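Local coordinates for protein acyl-CoA dehydrogenase (Slackia heliotrinireducens, PDB 4RM7) that is of uncharacterised function but has the acyl-CoA dehydrogenase family architecture, in which two helical domains flank a beta-rich middle domain, at residues 55-60 with 70-75; 141-146 with 172-177; 198-203 with 214-219; 248-253 with 325-330. All blocks are in the same frame, centred on the assembly; numbering follows the deposited sequence.

In the fold
From the N terminus, contact 1 (55-60 with 70-75) comes first and closes a short loop inside the N-terminal helical domain, folding it back onto the helix it leads into. Contact 2 (141-146 with 172-177) closes a longer excursion, bringing two parallel strands of the middle domain together. Contact 3 (198-203 with 214-219) is a hairpin in the same sheet, its centre about 18 Å from that of contact 2. Contact 4 (248-253 with 325-330) spans 71 mostly helical residues and joins two long helices of the C-terminal domain. The four follow in series, with none nested or crossed. Contacts 1 and 4 touch through Leu-70, Gln-73 and Phe-248, tying the two helical domains together.

Contact 1. Residues 55-60 with 70-75; sequences NGFGVI and LFAQVL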
loop_
_atom_site.group_PDB
_atom_site.type_symbol
_atom_site.label_atom_id
_atom_site.label_comp_id
_atom_site.label_asym_id
_atom_site.label_seq_id
_atom_site.Cartn_x
_atom_site.Cartn_y
_atom_site.Cartn_z
ATOM N N ASN A 55 -26.282 -23.851 -22.713
ATOM C CA ASN A 55 -25.698 -25.176 -22.649
ATOM C C ASN A 55 -26.182 -25.945 -21.451
ATOM O O ASN A 55 -25.438 -26.683 -20.841
ATOM C CB ASN A 55 -24.182 -25.084 -22.623
ATOM C CG ASN A 55 -23.516 -26.350 -23.094
ATOM O OD1 ASN A 55 -24.043 -27.062 -23.934
ATOM N ND2 ASN A 55 -22.346 -26.627 -22.564
ATOM N N GLY A 56 -27.442 -25.745 -21.115
ATOM C CA GLY A 56 -28.120 -26.558 -20.135
ATOM C C GLY A 56 -27.868 -26.139 -18.715
ATOM O O GLY A 56 -28.395 -26.725 -17.792
ATOM N N PHE A 57 -27.065 -25.111 -18.535
ATOM C CA PHE A 57 -26.855 -24.572 -17.215
ATOM C C PHE A 57 -28.065 -23.791 -16.770
ATOM O O PHE A 57 -28.794 -23.266 -17.587
ATOM C CB PHE A 57 -25.614 -23.715 -17.186
ATOM C CG PHE A 57 -24.358 -24.504 -17.164
ATOM C CD1 PHE A 57 -23.931 -25.094 -16.004
ATOM C CD2 PHE A 57 -23.621 -24.675 -18.304
ATOM C CE1 PHE A 57 -22.780 -25.835 -15.975
ATOM C CE2 PHE A 57 -22.468 -25.415 -18.287
ATOM C CZ PHE A 57 -22.045 -25.998 -17.120
ATOM N N GLY A 58 -28.281 -23.727 -15.469
ATOM C CA GLY A 58 -29.340 -22.911 -14.921
ATOM C C GLY A 58 -28.889 -21.476 -14.721
ATOM O O GLY A 58 -28.518 -21.090 -13.607
ATOM N N VAL A 59 -28.914 -20.685 -15.796
ATOM C CA VAL A 59 -28.483 -19.290 -15.720
ATOM C C VAL A 59 -29.652 -18.322 -15.492
ATOM O O VAL A 59 -29.587 -17.453 -14.617
ATOM C CB VAL A 59 -27.709 -18.880 -16.991
ATOM C CG1 VAL A 59 -27.422 -17.392 -16.981
ATOM C CG2 VAL A 59 -26.416 -19.648 -17.071
ATOM N N ILE A 60 -30.711 -18.460 -16.280
ATOM C CA ILE A 60 -31.932 -17.704 -16.023
ATOM C C ILE A 60 -33.081 -18.606 -15.543
ATOM O O ILE A 60 -34.211 -18.155 -15.424
ATOM C CB ILE A 60 -32.401 -16.911 -17.274
ATOM C CG1 ILE A 60 -32.745 -17.842 -18.424
ATOM C CG2 ILE A 60 -31.343 -15.924 -17.725
ATOM C CD1 ILE A 60 -33.398 -17.114 -19.574
ATOM N N LEU A 70 -24.600 -21.078 -9.983
ATOM C CA LEU A 70 -23.913 -19.807 -9.721
ATOM C C LEU A 70 -22.567 -19.641 -10.456
ATOM O O LEU A 70 -22.286 -18.571 -10.990
ATOM C CB LEU A 70 -23.697 -19.632 -8.215
ATOM C CG LEU A 70 -23.258 -18.233 -7.786
ATOM C CD1 LEU A 70 -24.232 -17.183 -8.242
ATOM C CD2 LEU A 70 -23.152 -18.161 -6.309
ATOM N N PHE A 71 -21.742 -20.684 -10.481
ATOM C CA PHE A 71 -20.487 -20.621 -11.216
ATOM C C PHE A 71 -20.762 -20.301 -12.681
ATOM O O PHE A 71 -20.075 -19.470 -13.272
ATOM C CB PHE A 71 -19.706 -21.928 -11.100
ATOM C CG PHE A 71 -18.365 -21.892 -11.774
ATOM C CD1 PHE A 71 -17.465 -20.865 -11.508
ATOM C CD2 PHE A 71 -17.988 -22.882 -12.671
ATOM C CE1 PHE A 71 -16.204 -20.822 -12.134
ATOM C CE2 PHE A 71 -16.726 -22.848 -13.311
ATOM C CZ PHE A 71 -15.836 -21.820 -13.034
ATOM N N ALA A 72 -21.781 -20.939 -13.257
ATOM C CA ALA A 72 -22.157 -20.658 -14.645
ATOM C C ALA A 72 -22.554 -19.197 -14.834
ATOM O O ALA A 72 -22.115 -18.540 -15.784
ATOM C CB ALA A 72 -23.289 -21.571 -15.091
ATOM N N GLN A 73 -23.393 -18.704 -13.930
ATOM C CA GLN A 73 -23.803 -17.312 -13.945
ATOM C C GLN A 73 -22.602 -16.366 -13.885
ATOM O O GLN A 73 -22.563 -15.347 -14.575
ATOM C CB GLN A 73 -24.747 -17.038 -12.781
ATOM C CG GLN A 73 -26.159 -17.538 -13.004
ATOM C CD GLN A 73 -27.017 -17.368 -11.757
ATOM O OE1 GLN A 73 -26.515 -17.465 -10.625
ATOM N NE2 GLN A 73 -28.312 -17.101 -11.953
ATOM N N VAL A 74 -21.628 -16.723 -13.058
ATOM C CA VAL A 74 -20.404 -15.966 -12.910
ATOM C C VAL A 74 -19.586 -15.923 -14.199
ATOM O O VAL A 74 -19.073 -14.868 -14.595
ATOM C CB VAL A 74 -19.570 -16.553 -11.771
ATOM C CG1 VAL A 74 -18.101 -16.175 -11.897
ATOM C CG2 VAL A 74 -20.139 -16.094 -10.459
ATOM N N LEU A 75 -19.478 -17.059 -14.871
ATOM C CA LEU A 75 -18.777 -17.085 -16.147
ATOM C C LEU A 75 -19.498 -16.193 -17.163
ATOM O O LEU A 75 -18.847 -15.487 -17.938
ATOM C CB LEU A 75 -18.649 -18.516 -16.677
ATOM C CG LEU A 75 -17.817 -19.492 -15.842
ATOM C CD1 LEU A 75 -17.892 -20.898 -16.445
ATOM C CD2 LEU A 75 -16.357 -19.023 -15.707
#
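Phe-57 and Val-59 of the loop 55-60 both rest on the methyl group of Ala-72, while Gln-73 next to it reaches for the loop backbone. The close-packed part centres on Ala-72 CB, which lies 3.7 Å from Phe-57 CD1, oblique to the ring, and 4.2 Å from Val-59 CG2. Phe-57 has CG anti to its carbonyl carbon (chi1 -77°), which sets CG as well against that methyl. The Gln-73 side chain passes alongside that of Val-59, the two pointing opposite ways, CG of the glutamine beside CG1 of the valine. Beyond CG the glutamine runs extended, and its NE2 donates to Val-59 O at 3.0 Å. This bond is fairly straight, 162° at the hydrogen, and the acceptor lies close to the amide plane. On the same glutamine, OE1 packs against Phe-248. The inverse gamma turn centred on Gly-58 bends the loop between Phe-57 and Val-59, and Asp-69 OD2 accepts from Gly-58 N. Toward Gly-56 the contact thins out: that glycine is exposed, Phe-57 is partly exposed, and the chain draws away from the helix. This is an interhelical loop folded onto the first turn of the following helix, 70-84, within the all-helical N-terminal domain of the acyl-CoA dehydrogenase fold.

Contact 2. Residues 141-146 with 172-177; sequences RTHVTR and SAYDKT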
loop_
_atom_site.group_PDB
_atom_site.type_symbol
_atom_site.label_atom_id
_atom_site.label_comp_id
_atom_site.label_asym_id
_atom_site.label_seq_id
_atom_site.Cartn_x
_atom_site.Cartn_y
_atom_site.Cartn_z
ATOM N N ARG A 141 -36.733 1.718 8.033
ATOM C CA ARG A 141 -37.784 2.591 8.544
ATOM C C ARG A 141 -39.004 2.758 7.619
ATOM O O ARG A 141 -39.862 3.599 7.885
ATOM C CB ARG A 141 -37.188 3.971 8.867
ATOM C CG ARG A 141 -36.139 3.966 9.990
ATOM C CD ARG A 141 -36.579 3.085 11.177
ATOM N NE ARG A 141 -35.645 3.085 12.311
ATOM C CZ ARG A 141 -34.543 2.335 12.398
ATOM N NH1 ARG A 141 -34.198 1.519 11.406
ATOM N NH2 ARG A 141 -33.773 2.410 13.479
ATOM N N THR A 142 -39.098 1.962 6.554
ATOM C CA THR A 142 -40.271 2.014 5.670
ATOM C C THR A 142 -41.393 1.133 6.209
ATOM O O THR A 142 -41.231 -0.076 6.351
ATOM C CB THR A 142 -39.931 1.583 4.209
ATOM O OG1 THR A 142 -39.120 2.584 3.588
ATOM C CG2 THR A 142 -41.187 1.422 3.376
ATOM N N HIS A 143 -42.535 1.746 6.495
ATOM C CA HIS A 143 -43.645 1.071 7.167
ATOM C C HIS A 143 -44.890 0.942 6.300
ATOM O O HIS A 143 -45.094 1.727 5.374
ATOM C CB HIS A 143 -44.027 1.829 8.440
ATOM C CG HIS A 143 -42.928 1.912 9.452
ATOM N ND1 HIS A 143 -42.147 0.831 9.790
ATOM C CD2 HIS A 143 -42.482 2.952 10.198
ATOM C CE1 HIS A 143 -41.264 1.197 10.705
ATOM N NE2 HIS A 143 -41.448 2.477 10.970
ATOM N N VAL A 144 -45.736 -0.018 6.626
ATOM C CA VAL A 144 -47.096 -0.022 6.136
ATOM C C VAL A 144 -47.994 -0.011 7.350
ATOM O O VAL A 144 -47.822 -0.804 8.255
ATOM C CB VAL A 144 -47.405 -1.237 5.265
ATOM C CG1 VAL A 144 -48.884 -1.293 4.959
ATOM C CG2 VAL A 144 -46.628 -1.157 3.974
ATOM N N THR A 145 -48.948 0.899 7.371
ATOM C CA THR A 145 -49.820 1.037 8.513
ATOM C C THR A 145 -51.244 1.177 8.050
ATOM O O THR A 145 -51.502 1.506 6.906
ATOM C CB THR A 145 -49.453 2.253 9.358
ATOM O OG1 THR A 145 -49.724 3.437 8.616
ATOM C CG2 THR A 145 -47.999 2.227 9.703
ATOM N N ARG A 146 -52.173 0.890 8.948
ATOM C CA ARG A 146 -53.584 1.038 8.659
ATOM C C ARG A 146 -54.034 2.383 9.175
ATOM O O ARG A 146 -53.632 2.801 10.252
ATOM C CB ARG A 146 -54.395 -0.070 9.325
ATOM C CG ARG A 146 -55.650 -0.446 8.555
ATOM C CD ARG A 146 -56.505 -1.444 9.310
ATOM N NE ARG A 146 -56.171 -2.823 8.980
ATOM C CZ ARG A 146 -55.413 -3.596 9.741
ATOM N NH1 ARG A 146 -55.153 -4.840 9.371
ATOM N NH2 ARG A 146 -54.911 -3.122 10.870
ATOM N N SER A 172 -39.521 -3.449 0.131
ATOM C CA SER A 172 -39.363 -4.072 1.427
ATOM C C SER A 172 -39.861 -3.111 2.499
ATOM O O SER A 172 -39.519 -1.930 2.472
ATOM C CB SER A 172 -37.907 -4.432 1.663
ATOM O OG SER A 172 -37.156 -3.254 1.864
ATOM N N ALA A 173 -40.661 -3.618 3.439
ATOM C CA ALA A 173 -41.303 -2.768 4.447
ATOM C C ALA A 173 -41.654 -3.522 5.726
ATOM O O ALA A 173 -41.922 -4.721 5.697
ATOM C CB ALA A 173 -42.573 -2.124 3.868
ATOM N N TYR A 174 -41.639 -2.813 6.851
ATOM C CA TYR A 174 -42.250 -3.315 8.080
ATOM C C TYR A 174 -43.758 -3.198 7.958
ATOM O O TYR A 174 -44.289 -2.097 7.793
ATOM C CB TYR A 174 -41.779 -2.541 9.309
ATOM C CG TYR A 174 -40.427 -2.952 9.823
ATOM C CD1 TYR A 174 -40.097 -4.291 9.976
ATOM C CD2 TYR A 174 -39.471 -1.998 10.152
ATOM C CE1 TYR A 174 -38.852 -4.666 10.452
ATOM C CE2 TYR A 174 -38.222 -2.365 10.623
ATOM C CZ TYR A 174 -37.914 -3.699 10.772
ATOM O OH TYR A 174 -36.670 -4.055 11.243
ATOM N N ASP A 175 -44.446 -4.331 8.019
ATOM C CA ASP A 175 -45.899 -4.323 8.057
ATOM C C ASP A 175 -46.356 -4.221 9.508
ATOM O O ASP A 175 -45.958 -5.025 10.347
ATOM C CB ASP A 175 -46.463 -5.573 7.393
ATOM C CG ASP A 175 -47.969 -5.624 7.439
ATOM O OD1 ASP A 175 -48.599 -4.638 7.867
ATOM O OD2 ASP A 175 -48.531 -6.654 7.032
ATOM N N LYS A 176 -47.182 -3.217 9.792
ATOM C CA LYS A 176 -47.681 -2.979 11.141
ATOM C C LYS A 176 -49.194 -3.159 11.235
ATOM O O LYS A 176 -49.792 -2.865 12.269
ATOM C CB LYS A 176 -47.320 -1.569 11.603
ATOM C CG LYS A 176 -45.865 -1.341 11.895
ATOM C CD LYS A 176 -45.723 -0.570 13.195
ATOM C CE LYS A 176 -44.365 0.086 13.305
ATOM N NZ LYS A 176 -44.205 1.102 12.235
ATOM N N THR A 177 -49.808 -3.633 10.153
ATOM C CA THR A 177 -51.259 -3.744 10.082
ATOM C C THR A 177 -51.785 -4.947 10.858
ATOM O O THR A 177 -52.992 -5.095 11.042
ATOM C CB THR A 177 -51.742 -3.847 8.631
ATOM O OG1 THR A 177 -51.248 -5.059 8.050
ATOM C CG2 THR A 177 -51.243 -2.655 7.819
#
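His-143 and Tyr-174 face each other as a parallel bridge pair, with Val-144 and Asp-175 next to them on the other face of the sheet. Backbone bonds from Tyr-174 N to Thr-142 O, Val-144 N to Tyr-174 O and Lys-176 N to Val-144 O join the strands, whose short axes diverge by 38°. They are neighbouring parallel strands in the mixed sheet of the middle domain; strand 143-146 also pairs with strand 151-161, and strand 168-175 with strand 184-191. The imidazole and phenol rings meet rim to rim, with Tyr-174 CB at the imidazole edge, 3.4 Å from His-143 ND1. Lys-176 comes in over one imidazole face: its chain bends at chi2 (-135°), then again at chi4, and CE makes a CH-pi contact 4.2 Å from the His-143 centroid, leaving NZ above the ring centre. On the side of the sheet that carries Val-144 and Asp-175, Val-144 CG2 leans on Ala-173 CB; its CG1 meets Thr-177 CG2, just past the strand, at 3.9 Å. Farther along, Arg-146 bends at chi3 (-91°), and its guanidinium grips Thr-177 O end-on, with NH1 at 2.7 Å and NH2 at 2.8 Å, while Thr-177 CB lies over one of its faces. Asp-175 OD1 closes an Asx turn, accepting from Thr-177 N above the carboxylate plane, and takes Thr-177 OG1 on its syn lone pair; OD2 forms a salt bridge with Arg-227. The buried carboxylate of Asp-175 is therefore met at both oxygens, consistent with a stable negative charge.

Contact 3. Residues 198-203 with 214-219; sequences YAYPEQ and TVRFDN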
loop_
_atom_site.group_PDB
_atom_site.type_symbol
_atom_site.label_atom_id
_atom_site.label_comp_id
_atom_site.label_asym_id
_atom_site.label_seq_id
_atom_site.Cartn_x
_atom_site.Cartn_y
_atom_site.Cartn_z
ATOM N N TYR A 198 -42.670 9.292 -5.449
ATOM C CA TYR A 198 -41.813 10.305 -6.063
ATOM C C TYR A 198 -40.420 9.752 -6.368
ATOM O O TYR A 198 -39.723 9.252 -5.481
ATOM C CB TYR A 198 -41.717 11.540 -5.154
ATOM C CG TYR A 198 -43.069 12.135 -4.862
ATOM C CD1 TYR A 198 -43.548 13.220 -5.587
ATOM C CD2 TYR A 198 -43.885 11.590 -3.877
ATOM C CE1 TYR A 198 -44.802 13.755 -5.323
ATOM C CE2 TYR A 198 -45.136 12.101 -3.614
ATOM C CZ TYR A 198 -45.593 13.180 -4.337
ATOM O OH TYR A 198 -46.837 13.681 -4.059
ATOM N N ALA A 199 -40.004 9.840 -7.625
ATOM C CA ALA A 199 -38.679 9.346 -7.966
ATOM C C ALA A 199 -37.710 10.486 -8.275
ATOM O O ALA A 199 -38.030 11.435 -8.984
ATOM C CB ALA A 199 -38.755 8.383 -9.123
ATOM N N TYR A 200 -36.512 10.384 -7.719
ATOM C CA TYR A 200 -35.494 11.383 -7.936
ATOM C C TYR A 200 -34.245 10.710 -8.500
ATOM O O TYR A 200 -33.515 10.028 -7.781
ATOM C CB TYR A 200 -35.195 12.114 -6.636
ATOM C CG TYR A 200 -36.413 12.763 -6.018
ATOM C CD1 TYR A 200 -36.795 14.039 -6.388
ATOM C CD2 TYR A 200 -37.181 12.100 -5.063
ATOM C CE1 TYR A 200 -37.900 14.647 -5.833
ATOM C CE2 TYR A 200 -38.298 12.700 -4.499
ATOM C CZ TYR A 200 -38.644 13.980 -4.888
ATOM O OH TYR A 200 -39.745 14.612 -4.353
ATOM N N PRO A 201 -34.014 10.884 -9.807
ATOM C CA PRO A 201 -32.871 10.293 -10.505
ATOM C C PRO A 201 -31.564 10.744 -9.902
ATOM O O PRO A 201 -31.433 11.922 -9.618
ATOM C CB PRO A 201 -33.020 10.820 -11.941
ATOM C CG PRO A 201 -33.908 12.014 -11.833
ATOM C CD PRO A 201 -34.850 11.698 -10.707
ATOM N N GLU A 202 -30.630 9.821 -9.697
ATOM C CA GLU A 202 -29.301 10.168 -9.198
ATOM C C GLU A 202 -28.245 9.850 -10.249
ATOM O O GLU A 202 -27.965 8.685 -10.513
ATOM C CB GLU A 202 -28.988 9.409 -7.906
ATOM C CG GLU A 202 -30.018 9.547 -6.793
ATOM C CD GLU A 202 -30.002 10.921 -6.113
ATOM O OE1 GLU A 202 -29.098 11.738 -6.410
ATOM O OE2 GLU A 202 -30.900 11.178 -5.276
ATOM N N GLN A 203 -27.655 10.868 -10.858
ATOM C CA GLN A 203 -26.610 10.609 -11.853
ATOM C C GLN A 203 -25.261 10.260 -11.198
ATOM O O GLN A 203 -24.661 11.081 -10.513
ATOM C CB GLN A 203 -26.454 11.810 -12.793
ATOM C CG GLN A 203 -26.462 13.159 -12.085
ATOM C CD GLN A 203 -25.897 14.275 -12.950
ATOM O OE1 GLN A 203 -25.676 14.095 -14.150
ATOM N NE2 GLN A 203 -25.651 15.434 -12.340
ATOM N N THR A 214 -33.594 7.688 -6.026
ATOM C CA THR A 214 -34.198 7.706 -4.704
ATOM C C THR A 214 -35.705 7.758 -4.906
ATOM O O THR A 214 -36.204 8.558 -5.702
ATOM C CB THR A 214 -33.729 8.915 -3.861
ATOM O OG1 THR A 214 -32.305 8.882 -3.705
ATOM C CG2 THR A 214 -34.377 8.902 -2.493
ATOM N N VAL A 215 -36.433 6.898 -4.207
ATOM C CA VAL A 215 -37.880 6.876 -4.336
ATOM C C VAL A 215 -38.539 7.089 -2.988
ATOM O O VAL A 215 -38.306 6.329 -2.049
ATOM C CB VAL A 215 -38.380 5.546 -4.942
ATOM C CG1 VAL A 215 -39.878 5.573 -5.065
ATOM C CG2 VAL A 215 -37.746 5.308 -6.301
ATOM N N ARG A 216 -39.367 8.122 -2.891
ATOM C CA ARG A 216 -40.090 8.399 -1.659
ATOM C C ARG A 216 -41.528 7.923 -1.791
ATOM O O ARG A 216 -42.197 8.174 -2.800
ATOM C CB ARG A 216 -40.054 9.894 -1.329
ATOM C CG ARG A 216 -40.485 10.264 0.105
ATOM C CD ARG A 216 -41.256 11.598 0.153
ATOM N NE ARG A 216 -40.931 12.467 -0.982
ATOM C CZ ARG A 216 -41.656 13.517 -1.382
ATOM N NH1 ARG A 216 -42.772 13.873 -0.747
ATOM N NH2 ARG A 216 -41.256 14.221 -2.432
ATOM N N PHE A 217 -41.998 7.227 -0.762
ATOM C CA PHE A 217 -43.393 6.847 -0.661
ATOM C C PHE A 217 -44.067 7.739 0.387
ATOM O O PHE A 217 -43.758 7.667 1.584
ATOM C CB PHE A 217 -43.511 5.367 -0.309
ATOM C CG PHE A 217 -42.847 4.460 -1.305
ATOM C CD1 PHE A 217 -43.597 3.810 -2.282
ATOM C CD2 PHE A 217 -41.462 4.260 -1.273
ATOM C CE1 PHE A 217 -42.979 2.978 -3.217
ATOM C CE2 PHE A 217 -40.832 3.429 -2.206
ATOM C CZ PHE A 217 -41.593 2.788 -3.186
ATOM N N ASP A 218 -44.958 8.607 -0.081
ATOM C CA ASP A 218 -45.665 9.550 0.784
ATOM C C ASP A 218 -47.136 9.156 0.892
ATOM O O ASP A 218 -47.916 9.429 -0.020
ATOM C CB ASP A 218 -45.522 10.985 0.248
ATOM C CG ASP A 218 -46.426 11.978 0.964
ATOM O OD1 ASP A 218 -46.675 11.809 2.179
ATOM O OD2 ASP A 218 -46.890 12.936 0.305
ATOM N N ASN A 219 -47.495 8.528 2.014
ATOM C CA ASN A 219 -48.830 7.949 2.237
ATOM C C ASN A 219 -49.407 7.244 1.020
ATOM O O ASN A 219 -50.421 7.662 0.492
ATOM C CB ASN A 219 -49.825 9.016 2.705
ATOM C CG ASN A 219 -49.532 9.511 4.102
ATOM O OD1 ASN A 219 -49.361 8.718 5.021
ATOM N ND2 ASN A 219 -49.454 10.830 4.267
#
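Tyr-198 with Arg-216 and Tyr-200 with Thr-214 form antiparallel hydrogen-bonded pairs, flanking the non-hydrogen-bonded pair of Ala-199 with Val-215. The short strand axes approach to 4.7 Å, at 165° to each other. Each hydrogen-bonded pair is joined by two backbone bonds, Tyr-198 N to Arg-216 O and Arg-216 N to Tyr-198 O in the first, Tyr-200 N to Thr-214 O and Thr-214 N to Tyr-200 O in the second. Between them, Val-215 CA approaches Tyr-198 O at 3.2 Å in a CA-H...O contact. The two strands make a beta hairpin of the middle domain, and strand 212-221 is paired on its other side with strand 151-161, through backbone bonds of Val-215 with Lys-157 and Phe-217 with Gly-155. Both tyrosines, Thr-214 and Arg-216 share one face. There the Arg-216 guanidinium lies flat on Tyr-198, planes 9° apart, in an off-centre cation-pi stack with CZ 4.3 Å from the ring centroid. The Arg-216 chain is bent at chi2 (-144°) and chi3, and NH2 lies over the ring toward its rim. Tyr-200 is nearly coplanar with the guanidinium and offers OH at its edge; the modelled NH2-OH separation is very short and doubtful in detail. Tyr-198, Tyr-200 and Arg-216 all touch a crystal neighbour, which may influence their positions. On the other face Ala-199 CB meets Val-215 CG2 at 4.3 Å. Beyond the Tyr-200 pair, Thr-214 OG1 donates to Glu-202 OE2 at 3.1 Å, approaching the carboxylate from its anti side.

Contact 4. Residues 248-253 with 325-330; sequences FTCAAA and YVPKAA
Cys-250 and Ala-253, one turn apart in residues 248-253 of helix 234-270, leave a shallow hollow that receives Val-326 from residues 325-330 of helix 316-341. Its CG1 is the bump: it lies 3.8 Å from Cys-250 O and 4.1 Å from Ala-253 CB, and Cys-250 CB also borders it. Val-326 has CG1 anti to its backbone N (chi1 173°), which turns that methyl into the groove. The fit works in the other direction too. Cys-250 SG packs against both Val-326 CB, at 4.1 Å, and Pro-327 CD, at 4.2 Å, while Ala-253 CB touches both Val-326 CG1 and Ala-330 CB. The alanine methyls of Ala-253 and Ala-330 are 3.9 Å apart, and Ala-330 CB also rests on Ala-253 O. The small side chains at these positions are consistent with short axes that approach to 9.0 Å and incline by 22°. At Pro-327, which has no backbone N-H, the second helix is kinked, and the proline ring helps form the wall facing Cys-250. Tyr-362 of helix 351-362 packs against both Ala-253 and Pro-327, and Val-302 of helix 282-311 against Cys-250, so the pair belongs to the helical bundle of the C-terminal domain. With no hydrogen bond or charge pair across it, this buried joint relies on apolar contacts and complementary shape.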
loop_
_atom_site.group_PDB
_atom_site.type_symbol
_atom_site.label_atom_id
_atom_site.label_comp_id
_atom_site.label_asym_id
_atom_site.label_seq_id
_atom_site.Cartn_x
_atom_site.Cartn_y
_atom_site.Cartn_z
ATOM N N PHE A 248 -22.186 -11.697 -7.995
ATOM C CA PHE A 248 -22.444 -11.060 -9.274
ATOM C C PHE A 248 -21.625 -9.800 -9.468
ATOM O O PHE A 248 -21.014 -9.608 -10.515
ATOM C CB PHE A 248 -23.925 -10.723 -9.406
ATOM C CG PHE A 248 -24.796 -11.921 -9.542
ATOM C CD1 PHE A 248 -24.237 -13.167 -9.809
ATOM C CD2 PHE A 248 -26.177 -11.815 -9.401
ATOM C CE1 PHE A 248 -25.040 -14.276 -9.935
ATOM C CE2 PHE A 248 -26.994 -12.928 -9.525
ATOM C CZ PHE A 248 -26.432 -14.163 -9.785
ATOM N N THR A 249 -21.616 -8.947 -8.455
ATOM C CA THR A 249 -20.915 -7.679 -8.548
ATOM C C THR A 249 -19.411 -7.887 -8.672
ATOM O O THR A 249 -18.725 -7.200 -9.437
ATOM C CB THR A 249 -21.230 -6.804 -7.340
ATOM O OG1 THR A 249 -22.565 -6.331 -7.471
ATOM C CG2 THR A 249 -20.314 -5.617 -7.280
ATOM N N CYS A 250 -18.899 -8.873 -7.953
ATOM C CA CYS A 250 -17.476 -9.154 -8.026
ATOM C C CYS A 250 -17.096 -9.774 -9.375
ATOM O O CYS A 250 -16.055 -9.434 -9.942
ATOM C CB CYS A 250 -17.049 -10.034 -6.847
ATOM S SG CYS A 250 -17.138 -9.093 -5.273
ATOM N N ALA A 251 -17.950 -10.642 -9.910
ATOM C CA ALA A 251 -17.733 -11.173 -11.247
ATOM C C ALA A 251 -17.712 -10.045 -12.300
ATOM O O ALA A 251 -16.912 -10.072 -13.240
ATOM C CB ALA A 251 -18.803 -12.209 -11.582
ATOM N N ALA A 252 -18.582 -9.048 -12.137
ATOM C CA ALA A 252 -18.576 -7.902 -13.034
ATOM C C ALA A 252 -17.288 -7.111 -12.882
ATOM O O ALA A 252 -16.712 -6.662 -13.873
ATOM C CB ALA A 252 -19.806 -6.987 -12.788
ATOM N N ALA A 253 -16.836 -6.933 -11.643
ATOM C CA ALA A 253 -15.622 -6.164 -11.398
ATOM C C ALA A 253 -14.412 -6.852 -12.049
ATOM O O ALA A 253 -13.557 -6.211 -12.674
ATOM C CB ALA A 253 -15.412 -5.994 -9.929
ATOM N N TYR A 325 -12.075 -7.805 -1.059
ATOM C CA TYR A 325 -10.855 -7.702 -1.808
ATOM C C TYR A 325 -11.061 -7.193 -3.238
ATOM O O TYR A 325 -10.298 -6.364 -3.719
ATOM C CB TYR A 325 -10.147 -9.071 -1.839
ATOM C CG TYR A 325 -8.899 -9.064 -2.704
ATOM C CD1 TYR A 325 -7.678 -8.579 -2.211
ATOM C CD2 TYR A 325 -8.942 -9.516 -4.010
ATOM C CE1 TYR A 325 -6.528 -8.560 -3.009
ATOM C CE2 TYR A 325 -7.787 -9.517 -4.818
ATOM C CZ TYR A 325 -6.589 -9.033 -4.311
ATOM O OH TYR A 325 -5.461 -9.044 -5.107
ATOM N N VAL A 326 -12.093 -7.686 -3.905
ATOM C CA VAL A 326 -12.133 -7.625 -5.360
ATOM C C VAL A 326 -12.421 -6.246 -5.958
ATOM O O VAL A 326 -11.701 -5.837 -6.857
ATOM C CB VAL A 326 -13.149 -8.659 -5.934
ATOM C CG1 VAL A 326 -13.333 -8.471 -7.461
ATOM C CG2 VAL A 326 -12.633 -10.067 -5.649
ATOM N N PRO A 327 -13.459 -5.531 -5.480
ATOM C CA PRO A 327 -13.694 -4.231 -6.120
ATOM C C PRO A 327 -12.513 -3.278 -5.959
ATOM O O PRO A 327 -12.157 -2.581 -6.913
ATOM C CB PRO A 327 -14.934 -3.699 -5.393
ATOM C CG PRO A 327 -15.646 -4.928 -4.916
ATOM C CD PRO A 327 -14.529 -5.861 -4.513
ATOM N N LYS A 328 -11.878 -3.264 -4.792
ATOM C CA LYS A 328 -10.741 -2.368 -4.623
ATOM C C LYS A 328 -9.592 -2.825 -5.530
ATOM O O LYS A 328 -8.946 -2.006 -6.195
ATOM C CB LYS A 328 -10.299 -2.319 -3.171
ATOM C CG LYS A 328 -9.229 -1.297 -2.899
ATOM C CD LYS A 328 -8.633 -1.537 -1.555
ATOM C CE LYS A 328 -7.964 -0.290 -1.025
ATOM N NZ LYS A 328 -7.315 -0.554 0.298
ATOM N N ALA A 329 -9.354 -4.136 -5.580
ATOM C CA ALA A 329 -8.330 -4.674 -6.470
ATOM C C ALA A 329 -8.651 -4.332 -7.914
ATOM O O ALA A 329 -7.763 -3.952 -8.681
ATOM C CB ALA A 329 -8.204 -6.156 -6.306
ATOM N N ALA A 330 -9.924 -4.453 -8.279
ATOM C CA ALA A 330 -10.319 -4.152 -9.646
ATOM C C ALA A 330 -10.021 -2.683 -9.990
ATOM O O ALA A 330 -9.543 -2.379 -11.092
ATOM C CB ALA A 330 -11.773 -4.463 -9.857
#